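Long-range contact in phage terminase large subunit (Thermus phage P7426, PDB 7KS4), which probably acts as the ATP-driven motor that packages viral DNA into empty capsids and as the nuclease that cuts the genome, this chain being its ATPase domain: residues 35-46 / 218-229. Sequence-based numbering, arbitrary orientation. Where two conformers were deposited one is given.
With SO4 (sulfate ion), chain H.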
# COMPACT_ATOMS: atom_id res chain seq x y z
N ALA A 35 3.87 11.98 -3.81
CA ALA A 35 3.59 11.57 -5.17
C ALA A 35 2.26 10.83 -5.25
O ALA A 35 1.92 10.02 -4.39
CB ALA A 35 4.71 10.67 -5.70
N LYS A 36 1.49 11.12 -6.31
CA LYS A 36 0.22 10.44 -6.50
C LYS A 36 0.39 8.99 -6.93
O LYS A 36 -0.55 8.21 -6.80
CB LYS A 36 -0.63 11.20 -7.53
CG LYS A 36 -0.95 12.62 -7.08
CD LYS A 36 -2.45 12.86 -6.98
CE LYS A 36 -2.75 14.18 -6.29
NZ LYS A 36 -2.07 15.33 -6.94
N ARG A 37 1.57 8.62 -7.42
CA ARG A 37 1.90 7.24 -7.78
C ARG A 37 3.19 6.89 -7.05
O ARG A 37 4.28 7.29 -7.48
CB ARG A 37 2.05 7.05 -9.28
CG ARG A 37 0.84 7.51 -10.09
CD ARG A 37 -0.34 6.55 -9.96
NE ARG A 37 -1.48 7.04 -10.74
CZ ARG A 37 -2.49 7.74 -10.25
NH1 ARG A 37 -2.54 8.06 -8.96
NH2 ARG A 37 -3.47 8.14 -11.06
N ARG A 38 3.06 6.17 -5.95
CA ARG A 38 4.21 5.68 -5.19
C ARG A 38 4.37 4.19 -5.48
O ARG A 38 3.42 3.41 -5.29
CB ARG A 38 4.00 5.92 -3.70
CG ARG A 38 4.09 7.39 -3.30
CD ARG A 38 3.73 7.59 -1.83
NE ARG A 38 2.30 7.40 -1.57
CZ ARG A 38 1.75 7.42 -0.35
NH1 ARG A 38 2.51 7.61 0.73
NH2 ARG A 38 0.45 7.25 -0.21
N VAL A 39 5.56 3.81 -5.92
CA VAL A 39 5.85 2.44 -6.34
C VAL A 39 7.00 1.95 -5.47
O VAL A 39 8.11 2.50 -5.53
CB VAL A 39 6.23 2.37 -7.83
CG1 VAL A 39 6.32 0.92 -8.29
CG2 VAL A 39 5.22 3.13 -8.69
N ALA A 40 6.75 0.93 -4.65
CA ALA A 40 7.75 0.40 -3.74
C ALA A 40 8.09 -1.03 -4.16
O ALA A 40 7.25 -1.93 -4.06
CB ALA A 40 7.27 0.44 -2.29
N CYS A 41 9.33 -1.23 -4.62
CA CYS A 41 9.84 -2.55 -4.94
C CYS A 41 10.76 -2.94 -3.80
O CYS A 41 11.92 -2.51 -3.74
CB CYS A 41 10.57 -2.53 -6.28
SG CYS A 41 11.36 -4.11 -6.68
N LEU A 42 10.24 -3.76 -2.88
CA LEU A 42 10.94 -4.09 -1.64
C LEU A 42 10.87 -5.59 -1.42
O LEU A 42 9.89 -6.25 -1.77
CB LEU A 42 10.34 -3.34 -0.42
CG LEU A 42 9.98 -1.85 -0.55
CD1 LEU A 42 9.37 -1.32 0.74
CD2 LEU A 42 11.20 -1.01 -0.92
N GLY A 43 11.94 -6.14 -0.84
CA GLY A 43 11.97 -7.55 -0.52
C GLY A 43 11.04 -7.88 0.63
O GLY A 43 10.48 -7.01 1.30
N ARG A 44 10.87 -9.18 0.86
CA ARG A 44 10.10 -9.64 2.01
C ARG A 44 10.65 -9.05 3.30
O ARG A 44 11.86 -8.81 3.42
CB ARG A 44 10.12 -11.16 2.10
CG ARG A 44 9.52 -11.85 0.91
CD ARG A 44 9.55 -13.35 1.10
NE ARG A 44 8.89 -14.04 0.00
CZ ARG A 44 8.74 -15.36 -0.06
NH1 ARG A 44 9.20 -16.13 0.92
NH2 ARG A 44 8.13 -15.90 -1.11
N GLN A 45 9.76 -8.83 4.26
CA GLN A 45 10.09 -8.31 5.59
C GLN A 45 10.48 -6.84 5.56
O GLN A 45 11.09 -6.34 6.50
CB GLN A 45 11.22 -9.13 6.23
CG GLN A 45 10.93 -10.62 6.28
CD GLN A 45 12.00 -11.41 7.02
OE1 GLN A 45 13.13 -10.94 7.18
NE2 GLN A 45 11.65 -12.60 7.48
N SER A 46 10.12 -6.12 4.50
CA SER A 46 10.51 -4.72 4.39
C SER A 46 9.51 -3.77 5.04
O SER A 46 9.79 -2.57 5.10
CB SER A 46 10.67 -4.33 2.92
OG SER A 46 11.82 -4.94 2.36
N ASP A 218 4.73 12.75 -11.34
CA ASP A 218 3.77 12.25 -10.36
C ASP A 218 4.17 10.90 -9.79
O ASP A 218 3.42 10.34 -8.98
CB ASP A 218 2.37 12.16 -10.97
CG ASP A 218 2.37 11.54 -12.37
OD1 ASP A 218 3.42 11.58 -13.05
OD2 ASP A 218 1.30 11.04 -12.79
N PHE A 219 5.34 10.38 -10.16
CA PHE A 219 5.80 9.07 -9.71
C PHE A 219 6.99 9.22 -8.77
O PHE A 219 7.90 10.02 -9.01
CB PHE A 219 6.21 8.20 -10.90
CG PHE A 219 5.06 7.53 -11.60
CD1 PHE A 219 4.20 8.24 -12.40
CD2 PHE A 219 4.88 6.16 -11.47
CE1 PHE A 219 3.14 7.61 -13.05
CE2 PHE A 219 3.83 5.53 -12.12
CZ PHE A 219 2.97 6.25 -12.90
N GLU A 220 6.99 8.42 -7.71
CA GLU A 220 8.16 8.30 -6.85
C GLU A 220 8.32 6.84 -6.46
O GLU A 220 7.35 6.21 -6.03
CB GLU A 220 8.06 9.17 -5.59
CG GLU A 220 9.28 9.07 -4.69
CD GLU A 220 9.29 10.13 -3.62
OE1 GLU A 220 8.33 10.93 -3.56
OE2 GLU A 220 10.26 10.17 -2.84
N SER A 221 9.52 6.30 -6.63
CA SER A 221 9.77 4.89 -6.42
C SER A 221 10.77 4.65 -5.29
O SER A 221 11.68 5.45 -5.06
CB SER A 221 10.29 4.24 -7.69
OG SER A 221 9.31 4.29 -8.70
N PHE A 222 10.58 3.52 -4.61
CA PHE A 222 11.38 3.13 -3.46
C PHE A 222 11.85 1.70 -3.66
O PHE A 222 11.11 0.86 -4.17
CB PHE A 222 10.55 3.25 -2.18
CG PHE A 222 9.78 4.53 -2.09
CD1 PHE A 222 10.28 5.60 -1.36
CD2 PHE A 222 8.58 4.69 -2.76
CE1 PHE A 222 9.60 6.79 -1.29
CE2 PHE A 222 7.89 5.88 -2.69
CZ PHE A 222 8.40 6.93 -1.95
N HIS A 223 13.10 1.44 -3.26
CA HIS A 223 13.73 0.15 -3.47
C HIS A 223 14.50 -0.26 -2.21
O HIS A 223 15.20 0.56 -1.62
CB HIS A 223 14.69 0.18 -4.66
CG HIS A 223 15.21 -1.17 -5.03
ND1 HIS A 223 16.55 -1.50 -4.96
CD2 HIS A 223 14.57 -2.28 -5.45
CE1 HIS A 223 16.71 -2.76 -5.33
NE2 HIS A 223 15.52 -3.26 -5.64
N ALA A 224 14.35 -1.52 -1.81
CA ALA A 224 15.11 -2.02 -0.67
C ALA A 224 15.08 -3.54 -0.69
O ALA A 224 14.01 -4.14 -0.82
CB ALA A 224 14.56 -1.50 0.66
N ALA A 225 16.26 -4.15 -0.57
CA ALA A 225 16.33 -5.57 -0.29
C ALA A 225 15.93 -5.83 1.15
O ALA A 225 15.92 -4.94 2.00
CB ALA A 225 17.75 -6.09 -0.54
N SER A 226 15.58 -7.09 1.43
CA SER A 226 15.24 -7.45 2.80
C SER A 226 16.36 -7.06 3.76
O SER A 226 16.10 -6.59 4.88
CB SER A 226 14.95 -8.94 2.89
OG SER A 226 13.97 -9.31 1.93
N TRP A 227 17.61 -7.22 3.33
CA TRP A 227 18.74 -6.93 4.20
C TRP A 227 19.08 -5.44 4.25
O TRP A 227 19.88 -5.04 5.10
CB TRP A 227 19.97 -7.72 3.76
CG TRP A 227 20.34 -7.53 2.32
CD1 TRP A 227 20.99 -6.47 1.78
CD2 TRP A 227 20.08 -8.44 1.25
NE1 TRP A 227 21.15 -6.66 0.42
CE2 TRP A 227 20.60 -7.87 0.08
CE3 TRP A 227 19.45 -9.69 1.16
CZ2 TRP A 227 20.52 -8.49 -1.16
CZ3 TRP A 227 19.38 -10.31 -0.07
CH2 TRP A 227 19.91 -9.71 -1.22
N ASP A 228 18.50 -4.62 3.37
CA ASP A 228 18.57 -3.18 3.57
C ASP A 228 17.76 -2.75 4.78
O ASP A 228 18.15 -1.83 5.51
CB ASP A 228 18.07 -2.43 2.32
CG ASP A 228 19.01 -2.57 1.13
OD1 ASP A 228 20.24 -2.63 1.34
OD2 ASP A 228 18.51 -2.62 -0.01
N VAL A 229 16.63 -3.41 5.02
CA VAL A 229 15.81 -3.11 6.19
C VAL A 229 16.28 -3.90 7.41
O VAL A 229 16.19 -3.40 8.54
CB VAL A 229 14.33 -3.40 5.91
CG1 VAL A 229 13.47 -2.89 7.07
CG2 VAL A 229 13.90 -2.78 4.57
S SO4 H . 9.71 -17.91 3.94
O1 SO4 H . 10.37 -19.05 4.57
O2 SO4 H . 8.93 -17.19 4.94
O3 SO4 H . 8.83 -18.40 2.89
O4 SO4 H . 10.70 -17.00 3.37
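R37 lays its aliphatic stem over one face of the F219 ring: CB sits 3.6 Å from the ring centroid, 7° off the normal, a CH-pi contact. The chain then bends at chi2 (-73°), and NH1 turns back to K36 O and to G177 O. V39 CG2 reaches the same ring obliquely, 4.1 Å from F219 CD2. On the face that carries R38, A40 and L42, the F222 ring turns its edge to R38 CB (4.0 Å from F222 CE2), while L42 CD2 packs on A224 CB at 3.7 Å. Between the two layers of side chains, seven backbone hydrogen bonds, from R37 N to D218 O through G43 N to A224 O, zip strands 37-42 and 219-224 together in parallel. This is the P-loop NTPase (ASCE) core: 37-42 leads into the phosphate-binding loop, and 219-224 flanks strand 37-42 at one edge of the sheet. Just past the strands, S226 OG donates to R44 O at 2.6 Å, in the carbonyl plane on a lone pair, tying the loop to the start of helix 226-229. In the type II turn from G43 to S46, the backbone N of Q45 binds the ADP beta-phosphate, that of S46 more weakly. Helix 25-32 covers F222 and L42, and its I30 O also takes a bond from the R38 guanidinium, which forms a salt bridge with E55; helix 190-197 covers V39 and C41.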